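Local coordinates for ABC transporter, periplasmic substrate-binding protein (Vibrio cholerae O1 biovar eltor, PDB 1TWY) that probably binds phosphate in the periplasm and hands it to a membrane ABC transporter for uptake into the cell, at residues I30-S35 and I79-R84; D43-K48 and K265-E270; Q92-T97 and L242-N247; L100-L105 and Q234-F239. All blocks are in the same frame, centred on the assembly; numbering follows the deposited sequence.

Contact 1: residues I30-S35 and I79-R84; sequences ITISGS and IAMTSR. With PO4 (phosphate ion), chain I.
S35 and S83 come together at the C-terminal ends of two neighbouring parallel strands, where both side chains donate to the same oxygen of a bound phosphate ion. S35 OG lies 2.6 Å from O1 of the phosphate and S83 OG 2.7 Å from that same O1. The S35 hydroxyl, carried anti to the backbone N (chi1 169°), has a second task: as N-cap of helix 36-52 it accepts from V38 N. Behind this pair the backbones of 30-35 and 79-84 satisfy one another in a regular ladder. I79 N donates to T31 O at 3.2 Å, while I79 O takes S33 N at 3.0 Å. Next, M81 N donates to S33 O at 2.9 Å, and S35 N meets M81 O at 2.9 Å. Apolar groups fill the sheet face of I32 and I79: I32 CD1 packs on I79 CG2 at 3.5 Å, and the selenium of selenomethionine M81 lies 4.0 Å from I32 CG1. T36 OG1, S37 OG and S65 OG also bond the phosphate. The strand, turn and helix start thus form an anion pocket of the kind expected in a periplasmic phosphate receptor. Neutral hydroxyls bonding a charged oxygen imply recognition through directed hydrogen bonds, probably helped by the positive end of the helix dipole.

Contact 2: residues D43-K48 and K265-E270; sequences DVLAEK and KKLIVE
L267 projects from helix 262-270 into the side of helix 36-52, where it meets V44, L45 and K48. Its CG lies anti to the carbonyl carbon (chi1 -77°), and from there the two methyls take different neighbours: CD2 approaches V44 CG1 at 4.3 Å, while CD1 lies 4.0 Å from L45 CD2. L45 and L267 pass alongside each other, headed opposite ways. L45 also divides its branches, sending CD1 to I268 CG1 at 4.1 Å, with the isoleucine crossing it at about a right angle. K48 behaves differently. Its CG stands anti to the backbone N (chi1 166°), 4.1 Å from L267 CD1, and the bends at chi2, chi3 and chi4 leave NZ 3.9 Å from the same L267 methyl. Along one flank of helix 262-270, K266 NZ and E270 OE2 form a salt bridge of 2.6 Å, the nitrogen arriving from above the carboxylate plane. This roughly antiparallel pair, its short axes 10.4 Å apart, packs the C-terminal helix 262-270 onto helix 36-52, and I268 touches strand 96-109 of the sheet. F258 and L259 of helix 250-260 add to the apolar surroundings of L45. With no hydrogen bond between the segments, the contact depends on the fit of branched apolar side chains, and the nearby carboxylate of E270 probably eases the repulsion between the K48 and K266 ammonium groups.

Contact 3: residues Q92-T97 and L242-N247; sequences QNTLHT and LHYSDN
Y244 turns its ring back against Q92 and L95, and its hydroxyl donates to Q92 OE1 at 2.8 Å. The amide oxygen lies at the ring edge, in plane, although the amide and ring planes are 47° apart. L95 comes from another direction: its CD1 methyl sits over one face, 4.3 Å from the centroid of the Y244 ring, a CH-pi contact. The ring begins from a CG anti to the carbonyl carbon (chi1 -67°). T94 O lies near the ring plane at the edge, 3.4 Å from Y244 CD1. Beside this cluster, H96 and H243 form an antiparallel hydrogen-bonded pair, with H96 N to H243 O and H243 N to H96 O both at 2.9 Å. H96 ND1 accepts a weak bond from S245 N at 3.3 Å, the donor lying in the ring plane. H243 ND1 is buried with no partner in the model. A type I turn from Q92 to L95 carries both residues that meet the tyrosine. Further out, L72 of helix 65-73 packs on L95 and L242, and K73 touches Q92 and Y244. The pair lies at the start of strand 96-109 and the end of 236-243, with strand 79-82 on the other side of 236-243, where L242 bonds A80 through the backbone.

Contact 4: residues L100-L105 and Q234-F239; sequences LAFDGL and QLSRPF
D103 and R237 run alongside each other in the same direction on one face of an antiparallel pair, their carboxylate and guanidinium planes 45° apart. The arginine approaches side-on: NE and NH2 each donate to D103 OD2 at 2.8 Å, and that oxygen lies in the guanidinium plane. D103 OD2 receives NE on its anti lone pair, while NH2 arrives nearly along the C-O bond. D103 CG stands anti to the backbone N (chi1 174°), and the R237 chain, extended from CG to NE, carries NE alongside it to reach OD2. Over one face of the guanidinium comes F239, its CE1 3.8 Å above the plane and nearer the edge of the group than its centre; the same CE1 lies 3.7 Å from D103 CB. R237 NH1 bonds S37 OG, a phosphate ligand, which puts the arginine behind the first shell, its side chain about 5 Å from the ion; D103 lies one step further back and probably holds the guanidinium in place. This pairing belongs to the two-lobed periplasmic binding protein fold: strand 96-109 pairs with 236-243 and with 200-205, probably in different lobes, consistent with a hinge crossing. L100 and A101 both face F239 in a classic beta bulge, L100 N bonding F239 O and F239 N bonding A101 O. On the opposite sheet face, F102 CE1 touches P238 CB at 4.0 Å.

How the contacts relate
Contacts 1 and 4 are both buried in the fold but stand differently to the phosphate: the serines of contact 1 bond it, whereas the arginine-aspartate pair of contact 4 lies behind it and reaches it through S37. Contact 3 holds the same two strands as contact 4 but at their outer end, partly exposed, where histidine and tyrosine polar groups mix with leucines. A probable hydrogen bond from A80 N to L242 O joins contacts 1 and 3 across adjacent strands. Contact 2, between helices, is largely apolar, with charged groups at its margin, and packs against contact 4 through apolar side chains. Helix 36-52 follows directly from the first strand of contact 1, linking phosphate pocket and helical layer.

Contact 1: residues I30-S35 and I79-R84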
loop_
_atom_site.group_PDB
_atom_site.type_symbol
_atom_site.label_atom_id
_atom_site.label_comp_id
_atom_site.label_asym_id
_atom_site.label_seq_id
_atom_site.Cartn_x
_atom_site.Cartn_y
_atom_site.Cartn_z
ATOM N N ILE A 30 -14.906 -8.147 18.894
ATOM C CA ILE A 30 -15.041 -7.946 17.461
ATOM C C ILE A 30 -13.663 -8.347 16.963
ATOM O O ILE A 30 -12.691 -7.958 17.521
ATOM C CB ILE A 30 -15.305 -6.448 17.089
ATOM C CG1 ILE A 30 -16.725 -6.040 17.465
ATOM C CG2 ILE A 30 -15.205 -6.206 15.639
ATOM C CD1 ILE A 30 -16.940 -4.523 17.486
ATOM N N THR A 31 -13.609 -9.079 15.884
ATOM C CA THR A 31 -12.305 -9.533 15.343
ATOM C C THR A 31 -12.232 -8.914 13.970
ATOM O O THR A 31 -13.123 -9.138 13.143
ATOM C CB THR A 31 -12.316 -11.011 15.209
ATOM O OG1 THR A 31 -12.566 -11.610 16.484
ATOM C CG2 THR A 31 -10.948 -11.570 14.706
ATOM N N ILE A 32 -11.202 -8.103 13.702
ATOM C CA ILE A 32 -11.019 -7.572 12.384
ATOM C C ILE A 32 -9.673 -8.136 11.890
ATOM O O ILE A 32 -8.650 -7.911 12.526
ATOM C CB ILE A 32 -11.097 -5.980 12.399
ATOM C CG1 ILE A 32 -10.822 -5.410 11.029
ATOM C CG2 ILE A 32 -10.161 -5.356 13.401
ATOM C CD1 ILE A 32 -11.321 -3.922 10.834
ATOM N N SER A 33 -9.688 -8.770 10.734
ATOM C CA SER A 33 -8.553 -9.550 10.245
ATOM C C SER A 33 -8.178 -9.147 8.890
ATOM O O SER A 33 -9.028 -8.911 8.039
ATOM C CB SER A 33 -8.976 -11.026 10.259
ATOM O OG SER A 33 -9.477 -11.285 11.580
ATOM N N GLY A 34 -6.866 -9.223 8.614
ATOM C CA GLY A 34 -6.366 -9.144 7.258
ATOM C C GLY A 34 -5.061 -8.373 7.147
ATOM O O GLY A 34 -4.135 -8.566 7.919
ATOM N N SER A 35 -5.070 -7.497 6.203
ATOM C CA SER A 35 -3.962 -6.666 5.853
ATOM C C SER A 35 -3.143 -6.103 6.969
ATOM O O SER A 35 -3.640 -5.437 7.861
ATOM C CB SER A 35 -4.414 -5.543 4.910
ATOM O OG SER A 35 -3.420 -4.554 4.726
ATOM N N ILE A 79 -14.922 -8.599 10.574
ATOM C CA ILE A 79 -14.539 -7.619 9.602
ATOM C C ILE A 79 -13.291 -8.047 8.907
ATOM O O ILE A 79 -12.449 -8.519 9.596
ATOM C CB ILE A 79 -14.386 -6.164 10.239
ATOM C CG1 ILE A 79 -15.673 -5.821 11.028
ATOM C CG2 ILE A 79 -14.149 -5.167 9.120
ATOM C CD1 ILE A 79 -15.604 -4.563 11.868
ATOM N N ALA A 80 -13.109 -7.858 7.616
ATOM C CA ALA A 80 -11.786 -8.056 7.063
ATOM C C ALA A 80 -11.243 -6.673 6.625
ATOM O O ALA A 80 -11.961 -5.725 6.322
ATOM C CB ALA A 80 -11.777 -9.021 5.951
HETATM N N MSE A 81 -9.911 -6.601 6.488
HETATM C CA MSE A 81 -9.313 -5.425 5.982
HETATM C C MSE A 81 -8.316 -5.880 4.862
HETATM O O MSE A 81 -7.653 -6.911 5.012
HETATM C CB MSE A 81 -8.643 -4.599 7.107
HETATM C CG MSE A 81 -7.647 -5.272 7.816
HETATM SE SE MSE A 81 -7.267 -4.265 9.578
HETATM C CE MSE A 81 -6.505 -5.944 10.137
ATOM N N THR A 82 -8.293 -5.167 3.761
ATOM C CA THR A 82 -7.386 -5.474 2.659
ATOM C C THR A 82 -6.678 -4.217 2.244
ATOM O O THR A 82 -7.127 -3.143 2.442
ATOM C CB THR A 82 -8.065 -6.076 1.403
ATOM O OG1 THR A 82 -8.871 -5.095 0.708
ATOM C CG2 THR A 82 -8.938 -7.274 1.740
ATOM N N SER A 83 -5.509 -4.385 1.613
ATOM C CA SER A 83 -4.809 -3.329 0.944
ATOM C C SER A 83 -4.791 -3.402 -0.579
ATOM O O SER A 83 -3.869 -2.894 -1.274
ATOM C CB SER A 83 -3.422 -3.282 1.548
ATOM O OG SER A 83 -2.807 -4.581 1.328
ATOM N N ARG A 84 -5.790 -4.043 -1.139
ATOM C CA ARG A 84 -5.981 -4.250 -2.569
ATOM C C ARG A 84 -7.418 -4.476 -2.834
ATOM O O ARG A 84 -8.177 -4.821 -1.920
ATOM C CB ARG A 84 -5.232 -5.454 -3.087
ATOM C CG ARG A 84 -5.635 -6.723 -2.392
ATOM C CD ARG A 84 -4.976 -7.934 -3.014
ATOM N NE ARG A 84 -5.265 -9.206 -2.347
ATOM C CZ ARG A 84 -6.364 -9.930 -2.554
ATOM N NH1 ARG A 84 -7.340 -9.457 -3.288
ATOM N NH2 ARG A 84 -6.530 -11.107 -1.928
HETATM P P PO4 I . -0.992 -6.927 3.271
HETATM O O1 PO4 I . -1.326 -5.435 3.440
HETATM O O2 PO4 I . 0.331 -7.027 2.322
HETATM O O3 PO4 I . -0.680 -7.634 4.642
HETATM O O4 PO4 I . -2.017 -7.749 2.519
#

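Contact 2: residues D43-K48 and K265-E270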
loop_
_atom_site.group_PDB
_atom_site.type_symbol
_atom_site.label_atom_id
_atom_site.label_comp_id
_atom_site.label_asym_id
_atom_site.label_seq_id
_atom_site.Cartn_x
_atom_site.Cartn_y
_atom_site.Cartn_z
ATOM N N ASP A 43 -4.813 -0.494 14.386
ATOM C CA ASP A 43 -4.434 -0.573 15.780
ATOM C C ASP A 43 -4.739 0.739 16.573
ATOM O O ASP A 43 -5.289 0.749 17.663
ATOM C CB ASP A 43 -2.938 -0.821 15.866
ATOM C CG ASP A 43 -2.536 -2.296 15.695
ATOM O OD1 ASP A 43 -3.404 -3.222 15.758
ATOM O OD2 ASP A 43 -1.409 -2.516 15.302
ATOM N N VAL A 44 -4.438 1.848 15.948
ATOM C CA VAL A 44 -4.835 3.155 16.534
ATOM C C VAL A 44 -6.336 3.397 16.606
ATOM O O VAL A 44 -6.855 3.873 17.626
ATOM C CB VAL A 44 -4.248 4.266 15.730
ATOM C CG1 VAL A 44 -4.572 5.629 16.385
ATOM C CG2 VAL A 44 -2.684 4.139 15.636
ATOM N N LEU A 45 -7.058 3.047 15.572
ATOM C CA LEU A 45 -8.496 3.280 15.558
ATOM C C LEU A 45 -9.153 2.448 16.648
ATOM O O LEU A 45 -10.094 2.870 17.291
ATOM C CB LEU A 45 -9.072 2.993 14.166
ATOM C CG LEU A 45 -8.499 3.892 13.100
ATOM C CD1 LEU A 45 -8.922 3.417 11.748
ATOM C CD2 LEU A 45 -9.070 5.374 13.342
ATOM N N ALA A 46 -8.725 1.198 16.744
ATOM C CA ALA A 46 -9.286 0.260 17.706
ATOM C C ALA A 46 -9.055 0.800 19.158
ATOM O O ALA A 46 -9.994 0.884 19.959
ATOM C CB ALA A 46 -8.657 -1.114 17.572
ATOM N N GLU A 47 -7.808 1.147 19.458
ATOM C CA GLU A 47 -7.488 1.672 20.798
ATOM C C GLU A 47 -8.363 2.911 21.096
ATOM O O GLU A 47 -8.935 3.028 22.172
ATOM C CB GLU A 47 -5.976 1.942 20.940
ATOM C CG GLU A 47 -5.557 2.623 22.258
ATOM C CD GLU A 47 -4.110 2.290 22.670
ATOM O OE1 GLU A 47 -3.694 1.086 22.629
ATOM O OE2 GLU A 47 -3.371 3.239 23.030
ATOM N N LYS A 48 -8.575 3.795 20.121
ATOM C CA LYS A 48 -9.511 4.894 20.290
ATOM C C LYS A 48 -10.937 4.413 20.591
ATOM O O LYS A 48 -11.611 4.942 21.474
ATOM C CB LYS A 48 -9.462 5.835 19.066
ATOM C CG LYS A 48 -10.580 6.887 18.862
ATOM C CD LYS A 48 -10.553 8.066 19.863
ATOM C CE LYS A 48 -11.013 9.372 19.223
ATOM N NZ LYS A 48 -9.825 10.235 18.877
ATOM N N LYS A 265 -11.634 9.489 10.753
ATOM C CA LYS A 265 -10.997 10.125 9.563
ATOM C C LYS A 265 -9.822 11.116 9.874
ATOM O O LYS A 265 -8.789 11.134 9.233
ATOM C CB LYS A 265 -12.019 10.745 8.641
ATOM C CG LYS A 265 -13.000 9.743 8.112
ATOM C CD LYS A 265 -14.023 10.403 7.342
ATOM C CE LYS A 265 -14.897 9.371 6.574
ATOM N NZ LYS A 265 -15.951 10.106 5.858
ATOM N N LYS A 266 -10.033 11.879 10.982
ATOM C CA LYS A 266 -9.068 12.855 11.468
ATOM C C LYS A 266 -7.738 12.019 11.743
ATOM O O LYS A 266 -6.632 12.476 11.362
ATOM C CB LYS A 266 -9.690 13.618 12.670
ATOM C CG LYS A 266 -8.740 14.544 13.387
ATOM C CD LYS A 266 -7.814 13.808 14.393
ATOM C CE LYS A 266 -6.978 14.820 15.245
ATOM N NZ LYS A 266 -5.961 14.181 16.160
ATOM N N LEU A 267 -7.972 10.893 12.431
ATOM C CA LEU A 267 -6.811 10.043 12.801
ATOM C C LEU A 267 -6.180 9.465 11.570
ATOM O O LEU A 267 -4.920 9.521 11.372
ATOM C CB LEU A 267 -7.207 8.936 13.710
ATOM C CG LEU A 267 -7.422 9.373 15.148
ATOM C CD1 LEU A 267 -8.124 8.327 15.920
ATOM C CD2 LEU A 267 -6.115 9.611 15.883
ATOM N N ILE A 268 -6.996 8.982 10.666
ATOM C CA ILE A 268 -6.489 8.415 9.373
ATOM C C ILE A 268 -5.613 9.410 8.603
ATOM O O ILE A 268 -4.495 9.067 8.201
ATOM C CB ILE A 268 -7.621 7.821 8.552
ATOM C CG1 ILE A 268 -8.288 6.706 9.329
ATOM C CG2 ILE A 268 -7.137 7.346 7.155
ATOM C CD1 ILE A 268 -9.671 6.354 8.920
ATOM N N VAL A 269 -6.108 10.651 8.405
ATOM C CA VAL A 269 -5.445 11.727 7.725
ATOM C C VAL A 269 -4.129 12.121 8.417
ATOM O O VAL A 269 -3.102 12.395 7.773
ATOM C CB VAL A 269 -6.442 12.881 7.511
ATOM C CG1 VAL A 269 -5.749 14.130 7.053
ATOM C CG2 VAL A 269 -7.417 12.397 6.514
ATOM N N GLU A 270 -4.193 12.221 9.722
ATOM C CA GLU A 270 -3.052 12.662 10.435
ATOM C C GLU A 270 -1.906 11.716 10.331
ATOM O O GLU A 270 -0.752 12.163 10.387
ATOM C CB GLU A 270 -3.332 13.058 11.889
ATOM C CG GLU A 270 -3.455 12.048 12.956
ATOM C CD GLU A 270 -3.545 12.753 14.321
ATOM O OE1 GLU A 270 -2.618 13.599 14.630
ATOM O OE2 GLU A 270 -4.483 12.334 15.114
#

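Contact 3: residues Q92-T97 and L242-N247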
loop_
_atom_site.group_PDB
_atom_site.type_symbol
_atom_site.label_atom_id
_atom_site.label_comp_id
_atom_site.label_asym_id
_atom_site.label_seq_id
_atom_site.Cartn_x
_atom_site.Cartn_y
_atom_site.Cartn_z
ATOM N N GLN A 92 -18.357 -11.412 -3.471
ATOM C CA GLN A 92 -19.562 -12.173 -3.051
ATOM C C GLN A 92 -20.711 -11.210 -2.972
ATOM O O GLN A 92 -20.577 -10.053 -2.602
ATOM C CB GLN A 92 -19.422 -12.792 -1.664
ATOM C CG GLN A 92 -18.582 -13.968 -1.506
ATOM C CD GLN A 92 -18.736 -14.497 -0.058
ATOM O OE1 GLN A 92 -18.973 -13.720 0.915
ATOM N NE2 GLN A 92 -18.597 -15.809 0.087
ATOM N N ASN A 93 -21.884 -11.674 -3.368
ATOM C CA ASN A 93 -22.964 -10.721 -3.571
ATOM C C ASN A 93 -23.375 -9.961 -2.275
ATOM O O ASN A 93 -23.755 -8.783 -2.328
ATOM C CB ASN A 93 -24.177 -11.429 -4.230
ATOM C CG ASN A 93 -24.051 -11.550 -5.787
ATOM O OD1 ASN A 93 -24.814 -12.309 -6.437
ATOM N ND2 ASN A 93 -23.119 -10.783 -6.382
ATOM N N THR A 94 -23.274 -10.627 -1.123
ATOM C CA THR A 94 -23.687 -10.042 0.175
ATOM C C THR A 94 -22.516 -9.429 1.008
ATOM O O THR A 94 -22.735 -9.015 2.129
ATOM C CB THR A 94 -24.347 -11.053 1.062
ATOM O OG1 THR A 94 -23.479 -12.164 1.352
ATOM C CG2 THR A 94 -25.667 -11.631 0.388
ATOM N N LEU A 95 -21.328 -9.552 0.463
ATOM C CA LEU A 95 -20.151 -8.912 1.017
ATOM C C LEU A 95 -20.264 -7.469 0.711
ATOM O O LEU A 95 -20.497 -7.117 -0.425
ATOM C CB LEU A 95 -18.934 -9.485 0.318
ATOM C CG LEU A 95 -17.606 -9.253 1.024
ATOM C CD1 LEU A 95 -17.724 -9.410 2.505
ATOM C CD2 LEU A 95 -16.603 -10.252 0.447
ATOM N N HIS A 96 -20.138 -6.629 1.702
ATOM C CA HIS A 96 -20.018 -5.219 1.472
ATOM C C HIS A 96 -18.585 -4.708 1.741
ATOM O O HIS A 96 -17.890 -5.199 2.648
ATOM C CB HIS A 96 -20.976 -4.477 2.302
ATOM C CG HIS A 96 -22.386 -4.705 1.836
ATOM N ND1 HIS A 96 -23.314 -5.423 2.569
ATOM C CD2 HIS A 96 -22.964 -4.456 0.634
ATOM C CE1 HIS A 96 -24.440 -5.505 1.881
ATOM N NE2 HIS A 96 -24.250 -4.938 0.700
ATOM N N THR A 97 -18.236 -3.701 0.950
ATOM C CA THR A 97 -16.906 -3.121 0.937
ATOM C C THR A 97 -17.015 -1.648 1.020
ATOM O O THR A 97 -17.885 -1.037 0.365
ATOM C CB THR A 97 -16.259 -3.471 -0.396
ATOM O OG1 THR A 97 -16.098 -4.895 -0.501
ATOM C CG2 THR A 97 -14.873 -2.959 -0.482
ATOM N N LEU A 242 -14.236 -4.798 4.725
ATOM C CA LEU A 242 -15.223 -5.788 4.239
ATOM C C LEU A 242 -16.012 -6.294 5.436
ATOM O O LEU A 242 -15.491 -6.627 6.479
ATOM C CB LEU A 242 -14.538 -6.970 3.575
ATOM C CG LEU A 242 -13.827 -6.840 2.244
ATOM C CD1 LEU A 242 -12.788 -5.878 2.249
ATOM C CD2 LEU A 242 -13.140 -8.178 1.942
ATOM N N HIS A 243 -17.333 -6.459 5.243
ATOM C CA HIS A 243 -18.199 -6.973 6.328
ATOM C C HIS A 243 -19.549 -7.319 5.716
ATOM O O HIS A 243 -19.787 -6.973 4.593
ATOM C CB HIS A 243 -18.371 -5.993 7.474
ATOM C CG HIS A 243 -19.199 -4.810 7.128
ATOM N ND1 HIS A 243 -18.876 -3.947 6.100
ATOM C CD2 HIS A 243 -20.374 -4.370 7.646
ATOM C CE1 HIS A 243 -19.802 -3.005 6.018
ATOM N NE2 HIS A 243 -20.717 -3.239 6.943
ATOM N N TYR A 244 -20.352 -8.090 6.427
ATOM C CA TYR A 244 -21.698 -8.485 5.900
ATOM C C TYR A 244 -22.750 -7.522 6.416
ATOM O O TYR A 244 -23.301 -7.736 7.447
ATOM C CB TYR A 244 -22.009 -9.884 6.344
ATOM C CG TYR A 244 -21.121 -10.856 5.714
ATOM C CD1 TYR A 244 -21.193 -11.115 4.355
ATOM C CD2 TYR A 244 -20.097 -11.469 6.436
ATOM C CE1 TYR A 244 -20.356 -11.993 3.717
ATOM C CE2 TYR A 244 -19.290 -12.393 5.830
ATOM C CZ TYR A 244 -19.388 -12.647 4.474
ATOM O OH TYR A 244 -18.662 -13.512 3.676
ATOM N N SER A 245 -22.969 -6.424 5.706
ATOM C CA SER A 245 -23.722 -5.272 6.282
ATOM C C SER A 245 -25.068 -5.717 6.880
ATOM O O SER A 245 -25.493 -5.250 7.966
ATOM C CB SER A 245 -23.927 -4.159 5.253
ATOM O OG SER A 245 -25.027 -4.434 4.386
ATOM N N ASP A 246 -25.689 -6.656 6.170
ATOM C CA ASP A 246 -26.992 -7.181 6.536
ATOM C C ASP A 246 -26.856 -8.120 7.754
ATOM O O ASP A 246 -27.341 -7.784 8.866
ATOM C CB ASP A 246 -27.688 -7.808 5.283
ATOM C CG ASP A 246 -27.374 -9.304 5.079
ATOM O OD1 ASP A 246 -27.519 -10.081 6.070
ATOM O OD2 ASP A 246 -27.016 -9.794 3.962
ATOM N N ASN A 247 -26.129 -9.227 7.574
ATOM C CA ASN A 247 -26.105 -10.300 8.553
ATOM C C ASN A 247 -25.122 -10.013 9.706
ATOM O O ASN A 247 -24.755 -10.918 10.424
ATOM C CB ASN A 247 -25.851 -11.695 7.891
ATOM C CG ASN A 247 -26.444 -12.877 8.714
ATOM O OD1 ASN A 247 -27.633 -12.876 9.087
ATOM N ND2 ASN A 247 -25.610 -13.879 8.996
#

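Contact 4: residues L100-L105 and Q234-F239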
loop_
_atom_site.group_PDB
_atom_site.type_symbol
_atom_site.label_atom_id
_atom_site.label_comp_id
_atom_site.label_asym_id
_atom_site.label_seq_id
_atom_site.Cartn_x
_atom_site.Cartn_y
_atom_site.Cartn_z
ATOM N N LEU A 100 -11.653 2.742 3.302
ATOM C CA LEU A 100 -11.272 3.488 4.449
ATOM C C LEU A 100 -10.343 4.650 4.125
ATOM O O LEU A 100 -10.426 5.739 4.732
ATOM C CB LEU A 100 -10.572 2.635 5.516
ATOM C CG LEU A 100 -10.164 3.141 6.861
ATOM C CD1 LEU A 100 -11.378 3.268 7.787
ATOM C CD2 LEU A 100 -9.154 2.233 7.504
ATOM N N ALA A 101 -9.408 4.403 3.213
ATOM C CA ALA A 101 -8.391 5.381 2.838
ATOM C C ALA A 101 -7.639 4.928 1.637
ATOM O O ALA A 101 -7.791 3.802 1.229
ATOM C CB ALA A 101 -7.463 5.637 3.982
ATOM N N PHE A 102 -6.803 5.789 1.066
ATOM C CA PHE A 102 -5.825 5.391 0.065
ATOM C C PHE A 102 -4.473 5.584 0.658
ATOM O O PHE A 102 -4.253 6.369 1.545
ATOM C CB PHE A 102 -5.961 6.175 -1.212
ATOM C CG PHE A 102 -7.178 5.778 -2.035
ATOM C CD1 PHE A 102 -7.186 4.590 -2.739
ATOM C CD2 PHE A 102 -8.265 6.606 -2.140
ATOM C CE1 PHE A 102 -8.279 4.211 -3.489
ATOM C CE2 PHE A 102 -9.367 6.217 -2.876
ATOM C CZ PHE A 102 -9.350 5.015 -3.547
ATOM N N ASP A 103 -3.527 4.760 0.207
ATOM C CA ASP A 103 -2.153 4.895 0.689
ATOM C C ASP A 103 -1.266 4.991 -0.532
ATOM O O ASP A 103 -1.463 4.315 -1.494
ATOM C CB ASP A 103 -1.826 3.675 1.561
ATOM C CG ASP A 103 -0.413 3.602 2.009
ATOM O OD1 ASP A 103 0.149 4.627 2.476
ATOM O OD2 ASP A 103 0.216 2.525 1.819
ATOM N N GLY A 104 -0.397 5.941 -0.618
ATOM C CA GLY A 104 0.296 6.174 -1.875
ATOM C C GLY A 104 1.786 5.733 -1.769
ATOM O O GLY A 104 2.312 5.528 -0.647
ATOM N N LEU A 105 2.385 5.465 -2.920
ATOM C CA LEU A 105 3.782 5.162 -3.050
ATOM C C LEU A 105 4.437 6.238 -3.873
ATOM O O LEU A 105 3.849 6.681 -4.863
ATOM C CB LEU A 105 3.973 3.807 -3.769
ATOM C CG LEU A 105 3.481 2.527 -3.090
ATOM C CD1 LEU A 105 3.815 1.333 -3.976
ATOM C CD2 LEU A 105 4.170 2.268 -1.823
ATOM N N GLN A 234 -1.282 7.511 -10.142
ATOM C CA GLN A 234 -1.718 6.149 -10.240
ATOM C C GLN A 234 -1.184 5.233 -9.086
ATOM O O GLN A 234 -1.759 4.170 -8.910
ATOM C CB GLN A 234 -1.367 5.484 -11.604
ATOM C CG GLN A 234 -2.066 6.044 -12.859
ATOM C CD GLN A 234 -1.472 5.310 -14.117
ATOM O OE1 GLN A 234 -1.236 4.045 -14.083
ATOM N NE2 GLN A 234 -1.133 6.081 -15.120
ATOM N N LEU A 235 -0.054 5.566 -8.390
ATOM C CA LEU A 235 0.601 4.646 -7.558
ATOM C C LEU A 235 0.052 4.738 -6.131
ATOM O O LEU A 235 0.573 5.354 -5.219
ATOM C CB LEU A 235 2.130 4.856 -7.577
ATOM C CG LEU A 235 2.720 4.439 -8.942
ATOM C CD1 LEU A 235 4.247 4.664 -8.860
ATOM C CD2 LEU A 235 2.341 3.047 -9.605
ATOM N N SER A 236 -1.129 4.185 -5.987
ATOM C CA SER A 236 -1.770 4.173 -4.702
ATOM C C SER A 236 -2.553 2.882 -4.578
ATOM O O SER A 236 -2.871 2.200 -5.535
ATOM C CB SER A 236 -2.697 5.326 -4.542
ATOM O OG SER A 236 -3.883 5.054 -5.223
ATOM N N ARG A 237 -2.856 2.531 -3.362
ATOM C CA ARG A 237 -3.589 1.311 -3.128
ATOM C C ARG A 237 -4.691 1.641 -2.125
ATOM O O ARG A 237 -4.533 2.549 -1.327
ATOM C CB ARG A 237 -2.692 0.222 -2.532
ATOM C CG ARG A 237 -2.124 0.572 -1.215
ATOM C CD ARG A 237 -0.987 -0.300 -0.833
ATOM N NE ARG A 237 -0.336 0.168 0.362
ATOM C CZ ARG A 237 0.257 -0.617 1.264
ATOM N NH1 ARG A 237 0.286 -1.888 1.043
ATOM N NH2 ARG A 237 0.789 -0.123 2.404
ATOM N N PRO A 238 -5.819 0.943 -2.223
ATOM C CA PRO A 238 -6.911 1.139 -1.301
ATOM C C PRO A 238 -6.737 0.424 0.022
ATOM O O PRO A 238 -6.177 -0.713 -0.012
ATOM C CB PRO A 238 -8.138 0.504 -2.071
ATOM C CG PRO A 238 -7.520 -0.549 -2.855
ATOM C CD PRO A 238 -6.167 0.008 -3.289
ATOM N N PHE A 239 -7.199 0.989 1.143
ATOM C CA PHE A 239 -7.398 0.234 2.358
ATOM C C PHE A 239 -8.907 -0.020 2.406
ATOM O O PHE A 239 -9.650 0.918 2.588
ATOM C CB PHE A 239 -7.007 1.032 3.557
ATOM C CG PHE A 239 -5.475 1.163 3.779
ATOM C CD1 PHE A 239 -4.590 0.621 2.881
ATOM C CD2 PHE A 239 -4.995 1.742 4.917
ATOM C CE1 PHE A 239 -3.207 0.675 3.127
ATOM C CE2 PHE A 239 -3.639 1.813 5.176
ATOM C CZ PHE A 239 -2.753 1.288 4.266
#